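Local coordinates for In2-1 family protein, glutathione transferase lambda3 (Populus trichocarpa, PDB 4PQI) that binds glutathione and, as a monomeric Lambda-class glutathione transferase of a plant, probably catalyses glutathione-dependent thiol-transfer reactions, at residues A[102-105]-A[106-110]; A[219-222]-A[223-227]. All blocks are in the same frame, centred on the assembly; numbering follows the deposited sequence.

Contact 1: residues A[102-105]-A[106-110]; sequences KYLE and SNFEG
Ser-106 N donates to Lys-102 O at 2.9 Å, the first of three successive amides that close the last turn of helix 97-107 on the carbonyl four residues back. Asn-107 N follows with Tyr-103 O at 3.0 Å; both bonds are well bent at the hydrogen. The third, Phe-108 N to Leu-104 O, is weak, as befits the first residue to leave helical backbone angles. Ser-106 OG is modelled as donating to Asn-107 OD1 at 2.5 Å, so short that little should rest on it. Glu-105 looks elsewhere: OE1 accepts from Leu-113 N and pairs with Lys-54, while OE2 is bonded to Ser-112 OG.

Apolar contact comes from Phe-108, whose CG stands beside its own backbone N (chi1 -73°) and whose ring turns back over the helix. Leu-104 CD2 sits nearly over the ring centre, 3.7 Å from the Phe-108 centroid, a CH-pi contact. The same ring presents the CE2 edge to the face of Tyr-103, a T-shaped pair with planes at 81°. Beyond the turn, Leu-104 packs on Val-47 and Thr-50 of helix 42-54, and Phe-108 meets His-89, at the end of strand 86-89.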
loop_
_atom_site.group_PDB
_atom_site.type_symbol
_atom_site.label_atom_id
_atom_site.label_comp_id
_atom_site.label_asym_id
_atom_site.label_seq_id
_atom_site.Cartn_x
_atom_site.Cartn_y
_atom_site.Cartn_z
ATOM N N LYS A 102 5.973 -8.610 3.517
ATOM C CA LYS A 102 6.270 -10.034 3.693
ATOM C C LYS A 102 7.038 -10.291 4.973
ATOM O O LYS A 102 6.822 -11.303 5.644
ATOM C CB LYS A 102 7.065 -10.548 2.504
ATOM C CG LYS A 102 6.194 -11.002 1.357
ATOM C CD LYS A 102 6.995 -11.000 0.077
ATOM C CE LYS A 102 6.225 -11.647 -1.058
ATOM N NZ LYS A 102 6.905 -11.401 -2.370
ATOM N N TYR A 103 7.923 -9.359 5.312
ATOM C CA TYR A 103 8.791 -9.490 6.488
ATOM C C TYR A 103 8.024 -9.275 7.800
ATOM O O TYR A 103 8.241 -9.999 8.795
ATOM C CB TYR A 103 9.949 -8.503 6.352
ATOM C CG TYR A 103 10.971 -8.513 7.472
ATOM C CD1 TYR A 103 11.565 -9.698 7.901
ATOM C CD2 TYR A 103 11.373 -7.327 8.065
ATOM C CE1 TYR A 103 12.522 -9.689 8.917
ATOM C CE2 TYR A 103 12.327 -7.310 9.059
ATOM C CZ TYR A 103 12.896 -8.488 9.484
ATOM O OH TYR A 103 13.842 -8.449 10.495
ATOM N N LEU A 104 7.136 -8.277 7.805
ATOM C CA LEU A 104 6.222 -8.094 8.926
ATOM C C LEU A 104 5.414 -9.369 9.142
ATOM O O LEU A 104 5.309 -9.847 10.269
ATOM C CB LEU A 104 5.298 -6.894 8.711
ATOM C CG LEU A 104 5.966 -5.506 8.724
ATOM C CD1 LEU A 104 4.935 -4.371 8.923
ATOM C CD2 LEU A 104 7.047 -5.456 9.793
ATOM N N GLU A 105 4.860 -9.923 8.064
ATOM C CA GLU A 105 4.076 -11.162 8.167
ATOM C C GLU A 105 4.862 -12.409 8.618
ATOM O O GLU A 105 4.320 -13.256 9.337
ATOM C CB GLU A 105 3.302 -11.436 6.869
ATOM C CG GLU A 105 2.598 -12.816 6.789
ATOM C CD GLU A 105 1.426 -12.995 7.777
ATOM O OE1 GLU A 105 0.929 -11.985 8.336
ATOM O OE2 GLU A 105 0.992 -14.158 7.976
ATOM N N SER A 106 6.119 -12.542 8.201
ATOM C CA SER A 106 6.890 -13.741 8.548
ATOM C C SER A 106 7.573 -13.670 9.923
ATOM O O SER A 106 7.829 -14.703 10.554
ATOM C CB SER A 106 7.944 -14.036 7.476
ATOM O OG SER A 106 8.874 -12.966 7.398
ATOM N N ASN A 107 7.852 -12.459 10.397
ATOM C CA ASN A 107 8.763 -12.297 11.527
ATOM C C ASN A 107 8.266 -11.452 12.701
ATOM O O ASN A 107 8.998 -11.248 13.661
ATOM C CB ASN A 107 10.095 -11.733 11.032
ATOM C CG ASN A 107 10.918 -12.767 10.300
ATOM O OD1 ASN A 107 10.554 -13.212 9.212
ATOM N ND2 ASN A 107 12.035 -13.157 10.896
ATOM N N PHE A 108 7.036 -10.958 12.624
ATOM C CA PHE A 108 6.495 -10.122 13.692
ATOM C C PHE A 108 5.217 -10.735 14.246
ATOM O O PHE A 108 4.597 -11.607 13.616
ATOM C CB PHE A 108 6.223 -8.697 13.192
ATOM C CG PHE A 108 7.467 -7.875 12.967
ATOM C CD1 PHE A 108 7.711 -6.742 13.733
ATOM C CD2 PHE A 108 8.391 -8.228 11.986
ATOM C CE1 PHE A 108 8.850 -5.977 13.523
ATOM C CE2 PHE A 108 9.538 -7.466 11.770
ATOM C CZ PHE A 108 9.766 -6.337 12.540
ATOM N N GLU A 109 4.815 -10.280 15.424
ATOM C CA GLU A 109 3.582 -10.785 16.024
ATOM C C GLU A 109 2.356 -10.212 15.328
ATOM O O GLU A 109 2.458 -9.247 14.579
ATOM C CB GLU A 109 3.532 -10.444 17.510
ATOM C CG GLU A 109 4.737 -10.929 18.284
ATOM C CD GLU A 109 4.574 -10.757 19.777
ATOM O OE1 GLU A 109 4.912 -11.703 20.525
ATOM O OE2 GLU A 109 4.109 -9.671 20.200
ATOM N N GLY A 110 1.197 -10.805 15.593
ATOM C CA GLY A 110 -0.060 -10.284 15.093
ATOM C C GLY A 110 -0.784 -11.311 14.245
ATOM O O GLY A 110 -0.190 -12.323 13.876
#

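Contact 2: residues A[219-222]-A[223-227]; sequences EAYK and QTKTD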
loop_
_atom_site.group_PDB
_atom_site.type_symbol
_atom_site.label_atom_id
_atom_site.label_comp_id
_atom_site.label_asym_id
_atom_site.label_seq_id
_atom_site.Cartn_x
_atom_site.Cartn_y
_atom_site.Cartn_z
ATOM N N GLU A 219 -10.553 -0.811 9.406
ATOM C CA GLU A 219 -9.986 0.351 10.090
ATOM C C GLU A 219 -8.492 0.534 9.817
ATOM O O GLU A 219 -8.024 1.659 9.643
ATOM C CB GLU A 219 -10.217 0.248 11.599
ATOM C CG GLU A 219 -11.677 0.296 12.012
ATOM C CD GLU A 219 -12.350 1.592 11.599
ATOM O OE1 GLU A 219 -11.649 2.623 11.488
ATOM O OE2 GLU A 219 -13.580 1.580 11.372
ATOM N N ALA A 220 -7.752 -0.568 9.783
ATOM C CA ALA A 220 -6.315 -0.509 9.539
ATOM C C ALA A 220 -6.026 0.239 8.235
ATOM O O ALA A 220 -5.083 1.025 8.155
ATOM C CB ALA A 220 -5.732 -1.909 9.490
ATOM N N TYR A 221 -6.858 0.000 7.224
ATOM C CA TYR A 221 -6.709 0.693 5.951
ATOM C C TYR A 221 -7.214 2.137 5.986
ATOM O O TYR A 221 -6.518 3.028 5.515
ATOM C CB TYR A 221 -7.403 -0.065 4.821
ATOM C CG TYR A 221 -7.500 0.723 3.524
ATOM C CD1 TYR A 221 -6.356 1.164 2.866
ATOM C CD2 TYR A 221 -8.735 1.019 2.960
ATOM C CE1 TYR A 221 -6.439 1.875 1.678
ATOM C CE2 TYR A 221 -8.830 1.733 1.787
ATOM C CZ TYR A 221 -7.675 2.156 1.146
ATOM O OH TYR A 221 -7.776 2.867 -0.028
ATOM N N LYS A 222 -8.421 2.355 6.523
ATOM C CA LYS A 222 -9.055 3.673 6.490
ATOM C C LYS A 222 -8.171 4.747 7.103
ATOM O O LYS A 222 -8.077 5.852 6.570
ATOM C CB LYS A 222 -10.422 3.651 7.191
ATOM C CG LYS A 222 -11.504 2.912 6.417
ATOM C CD LYS A 222 -12.886 3.139 7.028
ATOM C CE LYS A 222 -12.985 2.502 8.394
ATOM N NZ LYS A 222 -14.361 2.564 8.960
ATOM N N GLN A 223 -7.518 4.398 8.215
ATOM C CA GLN A 223 -6.555 5.254 8.904
ATOM C C GLN A 223 -5.407 5.778 8.030
ATOM O O GLN A 223 -4.751 6.741 8.407
ATOM C CB GLN A 223 -5.956 4.502 10.102
ATOM C CG GLN A 223 -6.953 4.158 11.177
ATOM C CD GLN A 223 -6.323 3.469 12.364
ATOM O OE1 GLN A 223 -5.097 3.443 12.505
ATOM N NE2 GLN A 223 -7.161 2.901 13.232
ATOM N N THR A 224 -5.154 5.144 6.884
ATOM C CA THR A 224 -3.962 5.468 6.093
ATOM C C THR A 224 -4.276 6.197 4.786
ATOM O O THR A 224 -3.365 6.586 4.045
ATOM C CB THR A 224 -3.191 4.196 5.719
ATOM O OG1 THR A 224 -3.954 3.468 4.762
ATOM C CG2 THR A 224 -2.953 3.334 6.948
ATOM N N LYS A 225 -5.565 6.383 4.512
ATOM C CA LYS A 225 -6.010 6.966 3.245
ATOM C C LYS A 225 -5.576 8.420 3.028
ATOM O O LYS A 225 -5.594 9.240 3.945
ATOM C CB LYS A 225 -7.530 6.821 3.080
ATOM C CG LYS A 225 -7.938 5.400 2.712
ATOM C CD LYS A 225 -9.446 5.240 2.547
ATOM C CE LYS A 225 -9.902 5.672 1.171
ATOM N NZ LYS A 225 -11.332 5.331 0.955
ATOM N N THR A 226 -5.216 8.717 1.781
ATOM C CA THR A 226 -4.655 10.002 1.379
ATOM C C THR A 226 -5.752 11.004 0.997
ATOM O O THR A 226 -6.890 10.621 0.718
ATOM C CB THR A 226 -3.655 9.798 0.199
ATOM O OG1 THR A 226 -2.789 10.935 0.076
ATOM C CG2 THR A 226 -4.392 9.547 -1.117
ATOM N N ASP A 227 -5.404 12.288 0.996
ATOM C CA ASP A 227 -6.341 13.358 0.644
ATOM C C ASP A 227 -6.675 13.324 -0.851
ATOM O O ASP A 227 -5.788 13.521 -1.690
ATOM C CB ASP A 227 -5.723 14.709 1.010
ATOM C CG ASP A 227 -6.729 15.844 0.998
ATOM O OD1 ASP A 227 -6.661 16.685 1.921
ATOM O OD2 ASP A 227 -7.576 15.904 0.075
HETATM O O HOH W 1 -10.171 3.243 -1.433
#
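Gln-223 N continues the helical pattern by donating to Glu-219 O, 3.1 Å away and almost straight at 173°. The methylene CG of Gln-223 also lies against that oxygen. On the exposed side of the same turn, Lys-222 NZ bridges to Glu-219 OE2 at 2.7 Å, approaching from above the carboxylate plane.

Thr-224 then grips Tyr-221 O twice. Thr-224 OG1 donates to Tyr-221 O at 2.7 Å, in the carbonyl plane and on a lone pair, whereas Thr-224 N comes from above that plane. The chi1 of 70° places OG1 between the backbone N and carbonyl carbon of Thr-224, from where it can reach back to the helix; CG2 meanwhile rests near Ala-220 O. Gln-45 NE2 is a further partner of OG1.

At Lys-225 the backbone N bonds to Lys-222 O at 3.3 Å, well out of the carbonyl plane, closing a type I turn. The side chain folds back across the Tyr-221 ring: Lys-225 CG lies over one face of it, offset toward the rim and 4.0 Å from the centroid, a CH-pi contact, with Lys-225 CD near Tyr-221 CE2. Past the ring, Lys-225 NZ bonds to Asn-216 OD1, and Tyr-221 OH to Glu-187; a water links OH and NZ, weakly at NZ.

Thr-226 gives its backbone N to Glu-187 OE2, and Asp-227 takes the N-cap position, its OD2 weakly bonded to Lys-229 N. The whole is a helix end running through a type I beta turn into the N-cap of the next helix, 228-239, within the helical C-terminal part of the GST fold.

How the contacts relate
Contact 1 comes first along the chain and closes before contact 2 opens; their centres lie about 20 Å apart and their nearest atoms about 11 Å, so they do not touch. Both are helix ends: 102-110 finishes helix 97-107, while 219-227 joins helix 219-222 to helix 228-239. What they share is helix 42-54, which takes Leu-104 from contact 1 and Tyr-221 and Thr-224 from contact 2. Contact 1 packs on it from within the thioredoxin-like part, contact 2 from the helical C-terminal part, so this helix lies between the two. Contact 1 is at the surface, contact 2 partly buried nearer the chain centre. Neither belongs to the glutathione pocket, although helix 42-54 begins with pocket residues Pro-42 and Phe-43.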